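Local structure of oxysterol-binding protein homolog 1 (Saccharomyces cerevisiae, 5H28) at residues A[140-154]-A[162-176]. The protein transfers sterols and other lipids between membranes without vesicles, and this ankyrin-repeat part targets it to the nucleus-vacuole junction by interacting with NVJ1. Numbering follows the deposited sequence.
Sequences RSTYVAETAQEFRTA and HLESILSSPRNAELL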
loop_
_atom_site.group_PDB
_atom_site.type_symbol
_atom_site.label_atom_id
_atom_site.label_comp_id
_atom_site.label_asym_id
_atom_site.label_seq_id
_atom_site.Cartn_x
_atom_site.Cartn_y
_atom_site.Cartn_z
ATOM N N ARG A 140 8.307 -4.937 -8.580
ATOM C CA ARG A 140 8.134 -4.781 -7.145
ATOM C C ARG A 140 9.442 -4.354 -6.485
ATOM O O ARG A 140 9.446 -3.470 -5.623
ATOM C CB ARG A 140 7.648 -6.077 -6.493
ATOM C CG ARG A 140 7.676 -5.990 -4.969
ATOM C CD ARG A 140 7.037 -7.183 -4.292
ATOM N NE ARG A 140 5.592 -7.203 -4.473
ATOM C CZ ARG A 140 4.790 -8.103 -3.916
ATOM N NH1 ARG A 140 3.486 -8.057 -4.132
ATOM N NH2 ARG A 140 5.297 -9.049 -3.138
ATOM N N SER A 141 10.553 -4.968 -6.890
ATOM C CA SER A 141 11.840 -4.630 -6.292
ATOM C C SER A 141 12.197 -3.171 -6.549
ATOM O O SER A 141 12.745 -2.496 -5.674
ATOM C CB SER A 141 12.948 -5.562 -6.807
ATOM O OG SER A 141 13.167 -5.421 -8.198
ATOM N N THR A 142 11.865 -2.677 -7.737
ATOM C CA THR A 142 12.146 -1.290 -8.074
ATOM C C THR A 142 11.302 -0.379 -7.189
ATOM O O THR A 142 11.802 0.604 -6.636
ATOM C CB THR A 142 11.841 -1.005 -9.560
ATOM O OG1 THR A 142 12.737 -1.766 -10.381
ATOM C CG2 THR A 142 12.016 0.471 -9.871
ATOM N N TYR A 143 10.025 -0.714 -7.041
ATOM C CA TYR A 143 9.130 0.084 -6.211
ATOM C C TYR A 143 9.598 0.094 -4.757
ATOM O O TYR A 143 9.548 1.126 -4.088
ATOM C CB TYR A 143 7.699 -0.461 -6.270
ATOM C CG TYR A 143 6.761 0.276 -5.344
ATOM C CD1 TYR A 143 6.273 1.539 -5.676
ATOM C CD2 TYR A 143 6.404 -0.266 -4.112
ATOM C CE1 TYR A 143 5.453 2.244 -4.802
ATOM C CE2 TYR A 143 5.586 0.430 -3.228
ATOM C CZ TYR A 143 5.115 1.686 -3.581
ATOM O OH TYR A 143 4.310 2.388 -2.715
ATOM N N VAL A 144 10.035 -1.059 -4.263
ATOM C CA VAL A 144 10.508 -1.157 -2.890
ATOM C C VAL A 144 11.708 -0.238 -2.667
ATOM O O VAL A 144 11.773 0.476 -1.664
ATOM C CB VAL A 144 10.887 -2.619 -2.542
ATOM C CG1 VAL A 144 11.628 -2.676 -1.212
ATOM C CG2 VAL A 144 9.624 -3.469 -2.469
ATOM N N ALA A 145 12.648 -0.245 -3.606
ATOM C CA ALA A 145 13.831 0.599 -3.482
ATOM C C ALA A 145 13.462 2.078 -3.547
ATOM O O ALA A 145 13.966 2.885 -2.765
ATOM C CB ALA A 145 14.843 0.258 -4.576
ATOM N N GLU A 146 12.579 2.438 -4.470
ATOM C CA GLU A 146 12.179 3.836 -4.598
ATOM C C GLU A 146 11.391 4.319 -3.384
ATOM O O GLU A 146 11.516 5.472 -2.978
ATOM C CB GLU A 146 11.377 4.047 -5.883
ATOM C CG GLU A 146 12.230 3.895 -7.136
ATOM C CD GLU A 146 11.459 4.145 -8.416
ATOM O OE1 GLU A 146 12.094 4.183 -9.490
ATOM O OE2 GLU A 146 10.221 4.298 -8.351
ATOM N N THR A 147 10.594 3.434 -2.796
ATOM C CA THR A 147 9.809 3.793 -1.622
ATOM C C THR A 147 10.709 3.937 -0.392
ATOM O O THR A 147 10.453 4.771 0.478
ATOM C CB THR A 147 8.701 2.749 -1.381
ATOM O OG1 THR A 147 7.735 2.855 -2.435
ATOM C CG2 THR A 147 8.004 2.980 -0.043
ATOM N N ALA A 148 11.767 3.135 -0.318
ATOM C CA ALA A 148 12.695 3.243 0.800
ATOM C C ALA A 148 13.316 4.638 0.716
ATOM O O ALA A 148 13.505 5.316 1.728
ATOM C CB ALA A 148 13.773 2.173 0.700
ATOM N N GLN A 149 13.633 5.051 -0.507
ATOM C CA GLN A 149 14.204 6.364 -0.747
ATOM C C GLN A 149 13.184 7.436 -0.366
ATOM O O GLN A 149 13.524 8.406 0.308
ATOM C CB GLN A 149 14.585 6.507 -2.224
ATOM C CG GLN A 149 15.028 7.905 -2.621
ATOM C CD GLN A 149 16.396 7.915 -3.266
ATOM O OE1 GLN A 149 16.590 7.368 -4.351
ATOM N NE2 GLN A 149 17.361 8.536 -2.595
ATOM N N GLU A 150 11.935 7.251 -0.785
ATOM C CA GLU A 150 10.888 8.223 -0.474
ATOM C C GLU A 150 10.753 8.407 1.035
ATOM O O GLU A 150 10.618 9.528 1.530
ATOM C CB GLU A 150 9.542 7.779 -1.054
ATOM C CG GLU A 150 8.468 8.849 -0.927
ATOM C CD GLU A 150 7.138 8.472 -1.565
ATOM O OE1 GLU A 150 6.249 9.351 -1.631
ATOM O OE2 GLU A 150 6.975 7.313 -1.994
ATOM N N PHE A 151 10.791 7.297 1.764
ATOM C CA PHE A 151 10.679 7.339 3.214
ATOM C C PHE A 151 11.862 8.106 3.813
ATOM O O PHE A 151 11.673 8.957 4.691
ATOM C CB PHE A 151 10.602 5.908 3.764
ATOM C CG PHE A 151 10.288 5.824 5.231
ATOM C CD1 PHE A 151 9.180 6.477 5.770
ATOM C CD2 PHE A 151 11.078 5.050 6.075
ATOM C CE1 PHE A 151 8.865 6.356 7.130
ATOM C CE2 PHE A 151 10.773 4.923 7.437
ATOM C CZ PHE A 151 9.667 5.576 7.966
ATOM N N ARG A 152 13.075 7.826 3.327
ATOM C CA ARG A 152 14.272 8.519 3.820
ATOM C C ARG A 152 14.178 10.017 3.562
ATOM O O ARG A 152 14.544 10.827 4.413
ATOM C CB ARG A 152 15.544 7.994 3.143
ATOM C CG ARG A 152 15.929 6.555 3.488
ATOM C CD ARG A 152 17.397 6.283 3.148
ATOM N NE ARG A 152 17.713 6.495 1.732
ATOM C CZ ARG A 152 17.483 5.615 0.757
ATOM N NH1 ARG A 152 17.814 5.913 -0.491
ATOM N NH2 ARG A 152 16.930 4.438 1.022
ATOM N N THR A 153 13.699 10.386 2.379
ATOM C CA THR A 153 13.571 11.796 2.038
ATOM C C THR A 153 12.609 12.469 3.003
ATOM O O THR A 153 12.908 13.532 3.559
ATOM C CB THR A 153 13.047 11.972 0.605
ATOM O OG1 THR A 153 13.996 11.421 -0.315
ATOM C CG2 THR A 153 12.842 13.449 0.285
ATOM N N ALA A 154 11.461 11.832 3.218
ATOM C CA ALA A 154 10.444 12.377 4.100
ATOM C C ALA A 154 10.896 12.491 5.553
ATOM O O ALA A 154 10.662 13.525 6.186
ATOM C CB ALA A 154 9.173 11.545 4.007
ATOM N N HIS A 162 4.287 14.393 4.317
ATOM C CA HIS A 162 4.746 13.367 3.386
ATOM C C HIS A 162 4.791 12.006 4.084
ATOM O O HIS A 162 4.370 10.999 3.516
ATOM C CB HIS A 162 6.130 13.735 2.848
ATOM C CG HIS A 162 6.558 12.931 1.659
ATOM N ND1 HIS A 162 7.756 13.147 1.013
ATOM C CD2 HIS A 162 5.960 11.904 1.007
ATOM C CE1 HIS A 162 7.879 12.288 0.017
ATOM N NE2 HIS A 162 6.803 11.523 -0.008
ATOM N N LEU A 163 5.295 11.976 5.317
ATOM C CA LEU A 163 5.366 10.725 6.072
ATOM C C LEU A 163 3.982 10.114 6.261
ATOM O O LEU A 163 3.824 8.899 6.185
ATOM C CB LEU A 163 6.007 10.960 7.441
ATOM C CG LEU A 163 7.519 11.187 7.455
ATOM C CD1 LEU A 163 7.948 11.678 8.829
ATOM C CD2 LEU A 163 8.232 9.893 7.103
ATOM N N GLU A 164 2.988 10.962 6.511
ATOM C CA GLU A 164 1.619 10.491 6.696
ATOM C C GLU A 164 1.136 9.774 5.435
ATOM O O GLU A 164 0.534 8.704 5.511
ATOM C CB GLU A 164 0.686 11.666 6.998
ATOM C CG GLU A 164 0.829 12.284 8.384
ATOM C CD GLU A 164 0.350 11.367 9.495
ATOM O OE1 GLU A 164 -0.667 10.669 9.300
ATOM O OE2 GLU A 164 0.982 11.355 10.573
ATOM N N SER A 165 1.405 10.369 4.277
ATOM C CA SER A 165 0.994 9.782 3.004
ATOM C C SER A 165 1.704 8.458 2.720
ATOM O O SER A 165 1.117 7.535 2.153
ATOM C CB SER A 165 1.259 10.762 1.858
ATOM O OG SER A 165 0.340 11.843 1.881
ATOM N N ILE A 166 2.970 8.364 3.112
ATOM C CA ILE A 166 3.736 7.148 2.880
ATOM C C ILE A 166 3.254 5.980 3.728
ATOM O O ILE A 166 3.021 4.889 3.214
ATOM C CB ILE A 166 5.236 7.373 3.160
ATOM C CG1 ILE A 166 5.795 8.401 2.177
ATOM C CG2 ILE A 166 6.002 6.057 3.036
ATOM C CD1 ILE A 166 7.169 8.899 2.553
ATOM N N LEU A 167 3.092 6.205 5.027
ATOM C CA LEU A 167 2.665 5.126 5.904
ATOM C C LEU A 167 1.183 4.771 5.822
ATOM O O LEU A 167 0.786 3.691 6.258
ATOM C CB LEU A 167 3.062 5.434 7.353
ATOM C CG LEU A 167 4.578 5.553 7.573
ATOM C CD1 LEU A 167 4.884 5.602 9.056
ATOM C CD2 LEU A 167 5.287 4.363 6.943
ATOM N N SER A 168 0.371 5.663 5.263
ATOM C CA SER A 168 -1.059 5.396 5.136
ATOM C C SER A 168 -1.370 4.601 3.866
ATOM O O SER A 168 -2.499 4.160 3.663
ATOM C CB SER A 168 -1.852 6.707 5.143
ATOM O OG SER A 168 -1.450 7.565 4.089
ATOM N N SER A 169 -0.360 4.413 3.022
ATOM C CA SER A 169 -0.515 3.666 1.776
ATOM C C SER A 169 -0.728 2.179 2.032
ATOM O O SER A 169 0.090 1.529 2.687
ATOM C CB SER A 169 0.724 3.845 0.897
ATOM O OG SER A 169 0.797 2.825 -0.086
ATOM N N PRO A 170 -1.831 1.615 1.512
ATOM C CA PRO A 170 -2.086 0.187 1.724
ATOM C C PRO A 170 -0.930 -0.692 1.239
ATOM O O PRO A 170 -0.555 -1.656 1.899
ATOM C CB PRO A 170 -3.372 -0.049 0.934
ATOM C CG PRO A 170 -4.081 1.264 1.068
ATOM C CD PRO A 170 -2.965 2.256 0.825
ATOM N N ARG A 171 -0.362 -0.344 0.089
ATOM C CA ARG A 171 0.741 -1.114 -0.470
ATOM C C ARG A 171 1.999 -1.028 0.392
ATOM O O ARG A 171 2.728 -2.006 0.536
ATOM C CB ARG A 171 1.062 -0.628 -1.883
ATOM C CG ARG A 171 2.011 -1.538 -2.641
ATOM C CD ARG A 171 2.402 -0.939 -3.976
ATOM N NE ARG A 171 3.170 -1.880 -4.781
ATOM C CZ ARG A 171 3.706 -1.590 -5.959
ATOM N NH1 ARG A 171 3.560 -0.377 -6.475
ATOM N NH2 ARG A 171 4.385 -2.515 -6.623
ATOM N N ASN A 172 2.258 0.141 0.964
ATOM C CA ASN A 172 3.445 0.295 1.790
ATOM C C ASN A 172 3.348 -0.419 3.128
ATOM O O ASN A 172 4.361 -0.664 3.777
ATOM C CB ASN A 172 3.755 1.776 1.997
ATOM C CG ASN A 172 4.239 2.440 0.729
ATOM O OD1 ASN A 172 4.632 1.764 -0.227
ATOM N ND2 ASN A 172 4.226 3.765 0.710
ATOM N N ALA A 173 2.132 -0.769 3.535
ATOM C CA ALA A 173 1.946 -1.472 4.797
ATOM C C ALA A 173 2.763 -2.766 4.798
ATOM O O ALA A 173 3.231 -3.210 5.846
ATOM C CB ALA A 173 0.474 -1.781 5.007
ATOM N N GLU A 174 2.938 -3.362 3.620
ATOM C CA GLU A 174 3.698 -4.603 3.493
ATOM C C GLU A 174 5.032 -4.462 2.761
ATOM O O GLU A 174 5.907 -5.317 2.903
ATOM C CB GLU A 174 2.860 -5.672 2.783
ATOM C CG GLU A 174 2.292 -6.746 3.701
ATOM C CD GLU A 174 1.337 -6.194 4.740
ATOM O OE1 GLU A 174 0.296 -5.623 4.350
ATOM O OE2 GLU A 174 1.627 -6.332 5.948
ATOM N N LEU A 175 5.199 -3.397 1.980
ATOM C CA LEU A 175 6.443 -3.221 1.235
ATOM C C LEU A 175 7.455 -2.268 1.860
ATOM O O LEU A 175 8.572 -2.126 1.361
ATOM C CB LEU A 175 6.142 -2.798 -0.204
ATOM C CG LEU A 175 5.432 -3.884 -1.019
ATOM C CD1 LEU A 175 5.320 -3.441 -2.464
ATOM C CD2 LEU A 175 6.201 -5.198 -0.925
ATOM N N LEU A 176 7.056 -1.607 2.939
ATOM C CA LEU A 176 7.949 -0.706 3.659
ATOM C C LEU A 176 7.840 -1.069 5.133
ATOM O O LEU A 176 6.816 -0.825 5.766
ATOM C CB LEU A 176 7.555 0.762 3.460
ATOM C CG LEU A 176 8.387 1.747 4.296
ATOM C CD1 LEU A 176 9.856 1.661 3.887
ATOM C CD2 LEU A 176 7.872 3.163 4.101
HETATM O O HOH W 1 5.576 4.975 -1.614
HETATM O O HOH W 2 10.339 0.024 0.772
#
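The phenol oxygen of Tyr143 is gripped from two directions: Tyr143 OH donates to Asn172 OD1 at 2.6 Å and accepts a proton from a water. The same water donates to Glu150 OE2, accepts from Asn172 ND2 and bonds Thr147 OG1. A second proton of that amide goes to Ile166 O, lying in the amide plane at 3.0 Å from Asn172 ND2, which fixes the rotation of the amide. With CG anti to the backbone N (chi1 176°), the Tyr143 ring is placed between Arg171 and Thr147: the extended Arg171 lays its guanidinium flat over one face, planes 8° apart, in a cation-pi stack with Arg171 CZ 3.7 Å from the ring centroid. Thr147 OG1 sits on the opposite face, offset toward the rim. Asp113 forms salt bridges with Arg171 NE and Arg140 NE, and Arg140 NH2 also hydrogen-bonds Gln122. Replacing Tyr143 by alanine is likely to leave Asn172 OD1 without its donor and the Arg171 guanidinium without the ring it lies on. These contacts tie helix 130-156 to Arg171 and Asn172; further along, it packs on helix 160-167 of this ankyrin-repeat domain, the axes of 140-154 and 162-167 running nearly antiparallel at 152°. There Glu150 OE1 uses its anti lone pair to take a nearly straight bond from His162 NE2, 2.8 Å away. Ala154 CB rests over a face of that imidazole. Leu176 CD2 lies over a face of Phe151, 4.1 Å from the ring centroid, while Leu163 CD2 approaches Phe151 CE1 to 3.6 Å; Leu163 also touches Met201 and Trp204 of helix 199-207.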